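Local atomic coordinates of HepC.19480.a.B1 (PDB entry 6MTZ), a protein that is of unknown function but probably belongs to the DHH/DHHA1 phosphoesterases, and so may hydrolyse phosphodiester bonds in nucleotides or short nucleic acids. Residues S28-K33 and T146-L151; Y137-L140 and N144-W147; S181-R186 and I227-D232; I241-Q246 and A279-T284. One frame throughout, in Å; residues are numbered along the deposited sequence.

Overall arrangement
The chain is consistent with the two-part plan of DHH/DHHA1 proteins: a parallel five-stranded sheet with helices comes first, a mixed sheet last. Contacts 1 and 2 lie together in the first part, their centres about 5 Å apart, sharing Thr146 and Trp147 of helix 145-159. Contact 3, about 23 Å from contact 1 between centres, joins the loop after helix 168-180 to the end of helix 213-228. Contact 4, its centre about 12 Å from that of contact 3, packs helix 238-251 against helix 276-285. Contacts 3 and 4 touch through Leu229 and Ile241, Glu183 O and Ser242 OG, and Asn185 N and Gln246 OE1, and follow in series, tracing the route into the C-terminal part.

Contact 1 of 4, residues S28-K33 and T146-L151; sequences SKQFFK and TWLEPL
Gln30 bridges Leu148 and Trp147, touching one with its aliphatic stem and the other with its amide nitrogen. The apolar share is carried by a single branch of the leucine: Leu148 CD2 lies 3.9 Å from Gln30 CG and 4.0 Å from Gln30 CB, the two side chains running past each other in opposite directions. With its CG anti to the backbone N (chi1 180°), Leu148 holds this branch out toward the glutamine.

The second touch is van der Waals only: Gln30 NE2 comes to 4.0 Å from Trp147 CH2, approaching the indole obliquely, with the amide plane turned 72° from the ring. A bend at chi2 (-76°) carries the amide there, while its OE1 accepts a hydrogen bond from Asn144 ND2, which restrains its rotation. Leu148 CB lies over one face of the same indole, 4.2 Å above the plane and offset toward the rim.

Backbone bonds shape both sides. Ser28 O accepts from Phe31 N at 3.0 Å and from Phe32 N at 3.2 Å, and Gln30 is tied by its backbone to Leu140. In helix 145-159 Pro150 offers no N-H and the helix kinks there.

Gln30 thus meets helix 145-159 from the link between helix 19-29 and strand 35-39, within a beta-alpha-beta crossover of a parallel sheet consistent with a DHH domain.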
loop_
_atom_site.group_PDB
_atom_site.type_symbol
_atom_site.label_atom_id
_atom_site.label_comp_id
_atom_site.label_asym_id
_atom_site.label_seq_id
_atom_site.Cartn_x
_atom_site.Cartn_y
_atom_site.Cartn_z
ATOM N N SER A 28 -9.294 -12.557 2.439
ATOM C CA SER A 28 -10.594 -11.928 2.662
ATOM C C SER A 28 -11.306 -11.638 1.355
ATOM O O SER A 28 -12.538 -11.693 1.308
ATOM C CB SER A 28 -10.462 -10.642 3.475
ATOM O OG SER A 28 -9.780 -9.635 2.758
ATOM N N LYS A 29 -10.559 -11.311 0.287
ATOM C CA LYS A 29 -11.219 -11.086 -1.007
ATOM C C LYS A 29 -11.817 -12.369 -1.578
ATOM O O LYS A 29 -12.664 -12.303 -2.476
ATOM C CB LYS A 29 -10.246 -10.479 -2.024
ATOM C CG LYS A 29 -10.023 -8.983 -1.837
ATOM C CD LYS A 29 -8.658 -8.551 -2.326
ATOM C CE LYS A 29 -8.756 -7.947 -3.694
ATOM N NZ LYS A 29 -9.438 -6.650 -3.607
ATOM N N GLN A 30 -11.407 -13.535 -1.080
ATOM C CA GLN A 30 -12.047 -14.763 -1.523
ATOM C C GLN A 30 -13.425 -14.950 -0.901
ATOM O O GLN A 30 -14.190 -15.793 -1.380
ATOM C CB GLN A 30 -11.140 -15.958 -1.221
ATOM C CG GLN A 30 -9.819 -15.913 -2.030
ATOM C CD GLN A 30 -10.010 -16.304 -3.495
ATOM O OE1 GLN A 30 -10.710 -17.272 -3.803
ATOM N NE2 GLN A 30 -9.398 -15.541 -4.405
ATOM N N PHE A 31 -13.782 -14.160 0.114
ATOM C CA PHE A 31 -15.049 -14.349 0.808
ATOM C C PHE A 31 -16.048 -13.228 0.602
ATOM O O PHE A 31 -17.250 -13.488 0.640
ATOM C CB PHE A 31 -14.820 -14.540 2.314
ATOM C CG PHE A 31 -14.185 -15.861 2.656
ATOM C CD1 PHE A 31 -12.806 -16.011 2.612
ATOM C CD2 PHE A 31 -14.965 -16.960 2.977
ATOM C CE1 PHE A 31 -12.208 -17.244 2.901
ATOM C CE2 PHE A 31 -14.386 -18.184 3.256
ATOM C CZ PHE A 31 -13.002 -18.336 3.223
ATOM N N PHE A 32 -15.603 -11.997 0.367
ATOM C CA PHE A 32 -16.494 -10.845 0.443
ATOM C C PHE A 32 -16.604 -10.171 -0.911
ATOM O O PHE A 32 -15.602 -9.694 -1.453
ATOM C CB PHE A 32 -16.007 -9.866 1.506
ATOM C CG PHE A 32 -16.091 -10.423 2.889
ATOM C CD1 PHE A 32 -17.274 -10.975 3.348
ATOM C CD2 PHE A 32 -14.996 -10.401 3.725
ATOM C CE1 PHE A 32 -17.360 -11.497 4.616
ATOM C CE2 PHE A 32 -15.076 -10.913 4.998
ATOM C CZ PHE A 32 -16.257 -11.467 5.440
ATOM N N LYS A 33 -17.831 -10.134 -1.441
ATOM C CA LYS A 33 -18.109 -9.441 -2.690
ATOM C C LYS A 33 -17.981 -7.929 -2.540
ATOM O O LYS A 33 -17.563 -7.251 -3.484
ATOM C CB LYS A 33 -19.509 -9.805 -3.184
ATOM N N THR A 146 -8.646 -25.607 -2.973
ATOM C CA THR A 146 -7.551 -26.556 -3.128
ATOM C C THR A 146 -6.203 -25.862 -3.317
ATOM O O THR A 146 -5.167 -26.474 -3.043
ATOM C CB THR A 146 -7.849 -27.508 -4.290
ATOM O OG1 THR A 146 -8.081 -26.755 -5.475
ATOM C CG2 THR A 146 -9.094 -28.316 -3.992
ATOM N N TRP A 147 -6.179 -24.605 -3.777
ATOM C CA TRP A 147 -4.928 -23.856 -3.724
ATOM C C TRP A 147 -4.887 -22.847 -2.586
ATOM O O TRP A 147 -3.792 -22.524 -2.104
ATOM C CB TRP A 147 -4.635 -23.146 -5.056
ATOM C CG TRP A 147 -5.631 -22.105 -5.503
ATOM C CD1 TRP A 147 -6.642 -22.278 -6.412
ATOM C CD2 TRP A 147 -5.692 -20.732 -5.096
ATOM N NE1 TRP A 147 -7.339 -21.105 -6.573
ATOM C CE2 TRP A 147 -6.769 -20.138 -5.787
ATOM C CE3 TRP A 147 -4.950 -19.948 -4.210
ATOM C CZ2 TRP A 147 -7.108 -18.805 -5.630
ATOM C CZ3 TRP A 147 -5.296 -18.611 -4.048
ATOM C CH2 TRP A 147 -6.371 -18.060 -4.749
ATOM N N LEU A 148 -6.041 -22.375 -2.115
ATOM C CA LEU A 148 -6.035 -21.330 -1.099
ATOM C C LEU A 148 -5.506 -21.851 0.239
ATOM O O LEU A 148 -4.689 -21.183 0.892
ATOM C CB LEU A 148 -7.437 -20.734 -0.955
ATOM C CG LEU A 148 -7.533 -19.621 0.095
ATOM C CD1 LEU A 148 -6.526 -18.506 -0.195
ATOM C CD2 LEU A 148 -8.932 -19.062 0.142
ATOM N N GLU A 149 -5.934 -23.056 0.655
ATOM C CA GLU A 149 -5.453 -23.563 1.940
ATOM C C GLU A 149 -3.958 -23.873 1.901
ATOM O O GLU A 149 -3.254 -23.554 2.866
ATOM C CB GLU A 149 -6.265 -24.782 2.396
ATOM C CG GLU A 149 -7.670 -24.384 2.844
ATOM C CD GLU A 149 -8.492 -25.543 3.379
ATOM O OE1 GLU A 149 -7.980 -26.681 3.419
ATOM O OE2 GLU A 149 -9.659 -25.312 3.761
ATOM N N PRO A 150 -3.420 -24.467 0.828
ATOM C CA PRO A 150 -1.953 -24.585 0.748
ATOM C C PRO A 150 -1.238 -23.243 0.793
ATOM O O PRO A 150 -0.193 -23.114 1.448
ATOM C CB PRO A 150 -1.747 -25.296 -0.595
ATOM C CG PRO A 150 -2.954 -26.158 -0.700
ATOM C CD PRO A 150 -4.067 -25.256 -0.232
ATOM N N LEU A 151 -1.772 -22.237 0.107
ATOM C CA LEU A 151 -1.155 -20.914 0.155
ATOM C C LEU A 151 -1.158 -20.365 1.575
ATOM O O LEU A 151 -0.157 -19.801 2.035
ATOM C CB LEU A 151 -1.873 -19.965 -0.810
ATOM C CG LEU A 151 -1.224 -18.602 -1.125
ATOM C CD1 LEU A 151 -1.699 -18.089 -2.464
ATOM C CD2 LEU A 151 -1.552 -17.566 -0.065
#

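Contact 2 of 4, residues Y137-L140 and N144-W147; sequences YAIL and NTTW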
loop_
_atom_site.group_PDB
_atom_site.type_symbol
_atom_site.label_atom_id
_atom_site.label_comp_id
_atom_site.label_asym_id
_atom_site.label_seq_id
_atom_site.Cartn_x
_atom_site.Cartn_y
_atom_site.Cartn_z
ATOM N N TYR A 137 -18.292 -17.648 6.916
ATOM C CA TYR A 137 -18.753 -17.226 5.602
ATOM C C TYR A 137 -18.397 -18.268 4.547
ATOM O O TYR A 137 -17.345 -18.911 4.615
ATOM C CB TYR A 137 -18.128 -15.867 5.233
ATOM C CG TYR A 137 -18.399 -14.813 6.277
ATOM C CD1 TYR A 137 -19.648 -14.196 6.369
ATOM C CD2 TYR A 137 -17.414 -14.446 7.187
ATOM C CE1 TYR A 137 -19.901 -13.226 7.350
ATOM C CE2 TYR A 137 -17.654 -13.481 8.163
ATOM C CZ TYR A 137 -18.892 -12.880 8.242
ATOM O OH TYR A 137 -19.111 -11.924 9.209
ATOM N N ALA A 138 -19.277 -18.415 3.560
ATOM C CA ALA A 138 -18.974 -19.258 2.413
ATOM C C ALA A 138 -17.925 -18.597 1.520
ATOM O O ALA A 138 -18.013 -17.408 1.215
ATOM C CB ALA A 138 -20.250 -19.528 1.606
ATOM N N ILE A 139 -16.926 -19.373 1.090
ATOM C CA ILE A 139 -15.988 -18.868 0.093
ATOM C C ILE A 139 -16.729 -18.647 -1.226
ATOM O O ILE A 139 -17.603 -19.434 -1.607
ATOM C CB ILE A 139 -14.799 -19.832 -0.082
ATOM C CG1 ILE A 139 -13.751 -19.203 -1.010
ATOM C CG2 ILE A 139 -15.257 -21.216 -0.600
ATOM C CD1 ILE A 139 -12.412 -19.880 -0.953
ATOM N N LEU A 140 -16.427 -17.542 -1.906
ATOM C CA LEU A 140 -17.198 -17.195 -3.104
ATOM C C LEU A 140 -17.074 -18.275 -4.173
ATOM O O LEU A 140 -18.075 -18.679 -4.774
ATOM C CB LEU A 140 -16.746 -15.833 -3.643
ATOM C CG LEU A 140 -16.946 -14.679 -2.652
ATOM C CD1 LEU A 140 -16.297 -13.401 -3.147
ATOM C CD2 LEU A 140 -18.429 -14.483 -2.437
ATOM N N ASN A 144 -11.626 -22.792 -5.324
ATOM C CA ASN A 144 -10.313 -22.213 -5.038
ATOM C C ASN A 144 -9.674 -22.783 -3.781
ATOM O O ASN A 144 -8.469 -22.595 -3.585
ATOM C CB ASN A 144 -10.399 -20.696 -4.886
ATOM C CG ASN A 144 -10.724 -20.004 -6.182
ATOM O OD1 ASN A 144 -10.782 -20.638 -7.219
ATOM N ND2 ASN A 144 -10.945 -18.694 -6.125
ATOM N N THR A 145 -10.450 -23.485 -2.947
ATOM C CA THR A 145 -9.928 -23.972 -1.676
ATOM C C THR A 145 -8.707 -24.866 -1.867
ATOM O O THR A 145 -7.796 -24.865 -1.032
ATOM C CB THR A 145 -11.031 -24.711 -0.919
ATOM O OG1 THR A 145 -12.135 -23.815 -0.695
ATOM C CG2 THR A 145 -10.509 -25.201 0.431
ATOM N N THR A 146 -8.646 -25.607 -2.973
ATOM C CA THR A 146 -7.551 -26.556 -3.128
ATOM C C THR A 146 -6.203 -25.862 -3.317
ATOM O O THR A 146 -5.167 -26.474 -3.043
ATOM C CB THR A 146 -7.849 -27.508 -4.290
ATOM O OG1 THR A 146 -8.081 -26.755 -5.475
ATOM C CG2 THR A 146 -9.094 -28.316 -3.992
ATOM N N TRP A 147 -6.179 -24.605 -3.777
ATOM C CA TRP A 147 -4.928 -23.856 -3.724
ATOM C C TRP A 147 -4.887 -22.847 -2.586
ATOM O O TRP A 147 -3.792 -22.524 -2.104
ATOM C CB TRP A 147 -4.635 -23.146 -5.056
ATOM C CG TRP A 147 -5.631 -22.105 -5.503
ATOM C CD1 TRP A 147 -6.642 -22.278 -6.412
ATOM C CD2 TRP A 147 -5.692 -20.732 -5.096
ATOM N NE1 TRP A 147 -7.339 -21.105 -6.573
ATOM C CE2 TRP A 147 -6.769 -20.138 -5.787
ATOM C CE3 TRP A 147 -4.950 -19.948 -4.210
ATOM C CZ2 TRP A 147 -7.108 -18.805 -5.630
ATOM C CZ3 TRP A 147 -5.296 -18.611 -4.048
ATOM C CH2 TRP A 147 -6.371 -18.060 -4.749
#
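Asn144 meets Ile139 through its CB, which stands 4.5 Å from Ile139 CD1. This is a light touch between aliphatic carbons; the amide end is engaged with Gln30 and takes no share in it.

Thr145 gives the closer approach. Its OG1 lies 4.0 Å from Ile139 CD1 and 4.1 Å from Ile139 CG2, so the hydroxyl sits by two methyl groups of one isoleucine, at van der Waals range, while the two side chains cross obliquely. Ile139 reaches it by extending CG1 anti to its own backbone N (chi1 -173°), which sends CD1 out to the helix. The threonine in turn places OG1 to the side of its backbone N (chi1 -59°), where it makes a weak hydrogen bond to Pro142 O.

The next residue, Thr146, makes a weak hydrogen bond from its OG1 to Lys143 O. Trp147 N donates to Asn144 O at 3.1 Å, and that same oxygen stands 3.3 Å above one face of the indole, offset toward its rim.

The loop carrying Ile139 joins helix 125-136 to helix 145-159, and its isoleucine is wedged between them: Lys134 of the former touches both Ile139 and Thr145, Tyr130 adds to the cover over Thr145, and Phe31, beyond helix 19-29, packs on Ile139.

Contact 3 of 4, residues S181-R186 and I227-D232; sequences SSELNR and IALGGD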
loop_
_atom_site.group_PDB
_atom_site.type_symbol
_atom_site.label_atom_id
_atom_site.label_comp_id
_atom_site.label_asym_id
_atom_site.label_seq_id
_atom_site.Cartn_x
_atom_site.Cartn_y
_atom_site.Cartn_z
ATOM N N SER A 181 8.462 -5.910 -4.406
ATOM C CA SER A 181 7.529 -5.495 -5.455
ATOM C C SER A 181 7.077 -4.054 -5.200
ATOM O O SER A 181 5.905 -3.760 -4.988
ATOM C CB SER A 181 6.351 -6.468 -5.558
ATOM O OG SER A 181 5.700 -6.689 -4.297
ATOM N N SER A 182 8.054 -3.146 -5.230
ATOM C CA SER A 182 7.855 -1.739 -4.917
ATOM C C SER A 182 7.772 -0.870 -6.168
ATOM O O SER A 182 7.923 0.354 -6.070
ATOM C CB SER A 182 8.980 -1.251 -4.005
ATOM O OG SER A 182 9.197 -2.167 -2.934
ATOM N N GLU A 183 7.537 -1.480 -7.338
ATOM C CA GLU A 183 7.483 -0.737 -8.593
ATOM C C GLU A 183 6.314 0.241 -8.671
ATOM O O GLU A 183 6.366 1.163 -9.482
ATOM C CB GLU A 183 7.416 -1.708 -9.782
ATOM C CG GLU A 183 8.697 -2.533 -10.030
ATOM C CD GLU A 183 8.862 -3.659 -9.028
ATOM O OE1 GLU A 183 7.852 -4.021 -8.379
ATOM O OE2 GLU A 183 9.999 -4.163 -8.874
ATOM N N LEU A 184 5.238 0.036 -7.900
ATOM C CA LEU A 184 4.141 1.002 -7.805
ATOM C C LEU A 184 4.159 1.616 -6.406
ATOM O O LEU A 184 3.837 0.938 -5.415
ATOM C CB LEU A 184 2.785 0.350 -8.091
ATOM C CG LEU A 184 2.583 -0.349 -9.448
ATOM C CD1 LEU A 184 1.205 -1.006 -9.521
ATOM C CD2 LEU A 184 2.759 0.619 -10.634
ATOM N N ASN A 185 4.514 2.900 -6.332
ATOM C CA ASN A 185 4.540 3.619 -5.061
ATOM C C ASN A 185 3.233 3.432 -4.298
ATOM O O ASN A 185 2.142 3.696 -4.828
ATOM C CB ASN A 185 4.789 5.112 -5.299
ATOM C CG ASN A 185 4.846 5.905 -4.002
ATOM O OD1 ASN A 185 3.835 6.402 -3.522
ATOM N ND2 ASN A 185 6.046 6.036 -3.438
ATOM N N ARG A 186 3.358 2.990 -3.040
ATOM C CA ARG A 186 2.180 2.624 -2.260
ATOM C C ARG A 186 1.354 3.846 -1.889
ATOM O O ARG A 186 0.115 3.796 -1.925
ATOM C CB ARG A 186 2.583 1.854 -1.000
ATOM C CG ARG A 186 1.382 1.324 -0.201
ATOM C CD ARG A 186 1.792 0.325 0.921
ATOM N NE ARG A 186 2.600 0.922 1.992
ATOM C CZ ARG A 186 2.103 1.481 3.100
ATOM N NH1 ARG A 186 0.790 1.525 3.306
ATOM N NH2 ARG A 186 2.919 1.986 4.017
ATOM N N ILE A 227 5.006 -8.410 -16.583
ATOM C CA ILE A 227 3.709 -8.585 -17.222
ATOM C C ILE A 227 2.602 -8.022 -16.345
ATOM O O ILE A 227 1.678 -7.364 -16.839
ATOM C CB ILE A 227 3.478 -10.069 -17.554
ATOM C CG1 ILE A 227 4.382 -10.474 -18.717
ATOM C CG2 ILE A 227 2.036 -10.320 -17.939
ATOM C CD1 ILE A 227 4.439 -11.928 -18.904
ATOM N N ALA A 228 2.676 -8.257 -15.034
ATOM C CA ALA A 228 1.625 -7.733 -14.160
ATOM C C ALA A 228 1.608 -6.210 -14.179
ATOM O O ALA A 228 0.561 -5.596 -13.947
ATOM C CB ALA A 228 1.816 -8.245 -12.733
ATOM N N LEU A 229 2.747 -5.583 -14.478
ATOM C CA LEU A 229 2.787 -4.126 -14.535
ATOM C C LEU A 229 2.283 -3.572 -15.862
ATOM O O LEU A 229 2.317 -2.353 -16.050
ATOM C CB LEU A 229 4.205 -3.624 -14.282
ATOM C CG LEU A 229 4.728 -3.732 -12.853
ATOM C CD1 LEU A 229 6.220 -3.533 -12.877
ATOM C CD2 LEU A 229 4.056 -2.692 -11.961
ATOM N N GLY A 230 1.840 -4.428 -16.781
ATOM C CA GLY A 230 1.369 -3.989 -18.093
ATOM C C GLY A 230 2.444 -3.849 -19.152
ATOM O O GLY A 230 2.157 -3.338 -20.241
ATOM N N GLY A 231 3.667 -4.309 -18.883
ATOM C CA GLY A 231 4.740 -4.184 -19.848
ATOM C C GLY A 231 4.897 -5.420 -20.709
ATOM O O GLY A 231 4.271 -6.452 -20.473
ATOM N N ASP A 232 5.744 -5.297 -21.734
ATOM C CA ASP A 232 6.112 -6.433 -22.582
ATOM C C ASP A 232 7.553 -6.811 -22.263
ATOM O O ASP A 232 8.490 -6.128 -22.709
ATOM C CB ASP A 232 5.954 -6.093 -24.071
ATOM C CG ASP A 232 6.512 -7.186 -25.001
ATOM O OD1 ASP A 232 6.963 -8.262 -24.533
ATOM O OD2 ASP A 232 6.491 -6.963 -26.230
#
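Leu229 spreads its two methyl groups over neighbouring residues of the loop 181-186, CD1 going to Glu183 and CD2 to Leu184. The two meetings differ in direction. Against Glu183 the leucine crosses at about a right angle, with Leu229 CD1 3.8 Å from Glu183 CB and 3.9 Å from Glu183 CG, so the methyl rests on the aliphatic base of the acid and not on its carboxylate. Against Leu184 the side chains slide past each other in opposite directions, and Leu229 CD2 fits beside the branch point, 3.7 Å from Leu184 CG and 3.8 Å from Leu184 CD2.

A bend at chi2 of Glu183 (76°) takes the carboxylate off the line of its stem. OE1 is hydrogen-bonded to Tyr196 OH and OE2 forms a salt bridge with Lys225 NZ, so each oxygen is held by a different partner.

Leu229 itself stands where helix 213-228 stops. Gly230, with phi at 87°, leaves the helical conformation in a Schellman motif, and its N donates to Ile227 O at 2.9 Å. Tyr196 of helix 190-203 and Met238 and Ile241 of helix 238-251 also pack on the leucine, so that helix end is set into a junction of helices and loop.

Chemically, the contact is apolar throughout, formed by methyl and methylene groups with the charged end of Glu183 directed to Tyr196 and Lys225. Lys225, with the Tyr196 hydroxyl, would probably favour the ionised carboxylate.

Contact 4 of 4, residues I241-Q246 and A279-T284; sequences ISSNAQ and ANLFLT
Asn280 O, one residue before the Leu281 that meets Asn244, is gripped twice, by Thr284 OG1 at 2.9 Å and Thr284 N at 3.1 Å, the two donors coming from opposite faces of its carbonyl plane. The hydroxyl makes a C=O...OG1 angle of 150°, binding its side chain back onto helix 276-285.

This is helix-helix packing: helix 276-285, of the C-terminal part with the mixed sheet, lies against helix 238-251, which leads into that sheet, in what is probably a DHHA1-like C-terminal domain. One leucine carries it. With CG anti to the backbone N (chi1 -177°), Leu281 brings CD2 onto the backbone of helix 238-251, 3.8 Å from Ser243 C and 3.6 Å from Asn244 CA.

Asn244 crosses the leucine at about a right angle and brings the ND2 side of its amide to the same methyl. Ser243 adds less here, its OG being hydrogen-bonded to Asp239 O one turn back. Close by, Thr247 touches Leu281 from the next turn of the helix, while Gln285 packs on Asn244. Between 241-246 and 279-284 the closest approach is Asn244 ND2 to Leu281 CD2, 3.3 Å.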
loop_
_atom_site.group_PDB
_atom_site.type_symbol
_atom_site.label_atom_id
_atom_site.label_comp_id
_atom_site.label_asym_id
_atom_site.label_seq_id
_atom_site.Cartn_x
_atom_site.Cartn_y
_atom_site.Cartn_z
ATOM N N ILE A 241 9.215 -0.052 -17.718
ATOM C CA ILE A 241 7.883 -0.586 -17.450
ATOM C C ILE A 241 7.309 0.032 -16.182
ATOM O O ILE A 241 6.136 0.427 -16.149
ATOM C CB ILE A 241 7.937 -2.116 -17.367
ATOM C CG1 ILE A 241 8.278 -2.673 -18.761
ATOM C CG2 ILE A 241 6.605 -2.694 -16.820
ATOM C CD1 ILE A 241 8.647 -4.133 -18.725
ATOM N N SER A 242 8.131 0.151 -15.132
ATOM C CA SER A 242 7.657 0.726 -13.876
ATOM C C SER A 242 7.308 2.200 -14.043
ATOM O O SER A 242 6.246 2.650 -13.596
ATOM C CB SER A 242 8.720 0.553 -12.784
ATOM O OG SER A 242 8.422 1.358 -11.655
ATOM N N SER A 243 8.207 2.981 -14.662
ATOM C CA SER A 243 7.936 4.414 -14.799
ATOM C C SER A 243 6.743 4.655 -15.711
ATOM O O SER A 243 5.928 5.537 -15.440
ATOM C CB SER A 243 9.180 5.159 -15.301
ATOM O OG SER A 243 9.843 4.442 -16.327
ATOM N N ASN A 244 6.574 3.829 -16.745
ATOM C CA ASN A 244 5.406 3.967 -17.609
ATOM C C ASN A 244 4.115 3.640 -16.874
ATOM O O ASN A 244 3.122 4.365 -17.004
ATOM C CB ASN A 244 5.551 3.095 -18.845
ATOM C CG ASN A 244 5.463 3.906 -20.102
ATOM O OD1 ASN A 244 4.370 4.306 -20.517
ATOM N ND2 ASN A 244 6.612 4.198 -20.699
ATOM N N ALA A 245 4.098 2.539 -16.119
ATOM C CA ALA A 245 2.912 2.210 -15.341
ATOM C C ALA A 245 2.565 3.340 -14.368
ATOM O O ALA A 245 1.392 3.703 -14.220
ATOM C CB ALA A 245 3.121 0.886 -14.599
ATOM N N GLN A 246 3.575 3.938 -13.725
ATOM C CA GLN A 246 3.305 4.986 -12.743
ATOM C C GLN A 246 2.838 6.277 -13.407
ATOM O O GLN A 246 1.852 6.881 -12.967
ATOM C CB GLN A 246 4.539 5.214 -11.875
ATOM C CG GLN A 246 4.760 4.023 -10.944
ATOM C CD GLN A 246 5.911 4.198 -9.981
ATOM O OE1 GLN A 246 5.717 4.298 -8.758
ATOM N NE2 GLN A 246 7.126 4.205 -10.521
ATOM N N ALA A 279 9.928 11.476 -13.829
ATOM C CA ALA A 279 9.582 12.850 -14.168
ATOM C C ALA A 279 9.877 13.146 -15.633
ATOM O O ALA A 279 9.095 13.831 -16.300
ATOM C CB ALA A 279 10.333 13.819 -13.254
ATOM N N ASN A 280 10.992 12.630 -16.155
ATOM C CA ASN A 280 11.290 12.830 -17.568
ATOM C C ASN A 280 10.161 12.290 -18.439
ATOM O O ASN A 280 9.721 12.957 -19.382
ATOM C CB ASN A 280 12.620 12.166 -17.931
ATOM C CG ASN A 280 13.109 12.557 -19.327
ATOM O OD1 ASN A 280 13.674 13.633 -19.510
ATOM N ND2 ASN A 280 12.891 11.685 -20.312
ATOM N N LEU A 281 9.656 11.097 -18.118
ATOM C CA LEU A 281 8.554 10.523 -18.887
ATOM C C LEU A 281 7.256 11.296 -18.672
ATOM O O LEU A 281 6.507 11.527 -19.626
ATOM C CB LEU A 281 8.372 9.054 -18.513
ATOM C CG LEU A 281 7.309 8.277 -19.271
ATOM C CD1 LEU A 281 7.573 8.340 -20.794
ATOM C CD2 LEU A 281 7.312 6.843 -18.773
ATOM N N PHE A 282 6.963 11.704 -17.430
ATOM C CA PHE A 282 5.732 12.453 -17.192
ATOM C C PHE A 282 5.738 13.758 -17.970
ATOM O O PHE A 282 4.738 14.136 -18.591
ATOM C CB PHE A 282 5.527 12.760 -15.703
ATOM C CG PHE A 282 4.243 13.507 -15.442
ATOM C CD1 PHE A 282 4.202 14.889 -15.486
ATOM C CD2 PHE A 282 3.057 12.817 -15.231
ATOM C CE1 PHE A 282 3.009 15.566 -15.286
ATOM C CE2 PHE A 282 1.865 13.486 -15.036
ATOM C CZ PHE A 282 1.839 14.859 -15.071
ATOM N N LEU A 283 6.850 14.487 -17.898
ATOM C CA LEU A 283 6.930 15.775 -18.567
ATOM C C LEU A 283 6.861 15.623 -20.078
ATOM O O LEU A 283 6.276 16.473 -20.755
ATOM C CB LEU A 283 8.207 16.495 -18.138
ATOM C CG LEU A 283 8.193 16.875 -16.654
ATOM C CD1 LEU A 283 9.551 17.376 -16.162
ATOM C CD2 LEU A 283 7.107 17.913 -16.380
ATOM N N THR A 284 7.407 14.535 -20.626
ATOM C CA THR A 284 7.283 14.315 -22.064
ATOM C C THR A 284 5.832 14.038 -22.451
ATOM O O THR A 284 5.299 14.650 -23.385
ATOM C CB THR A 284 8.190 13.167 -22.509
ATOM O OG1 THR A 284 9.552 13.474 -22.186
ATOM C CG2 THR A 284 8.075 12.960 -24.001
#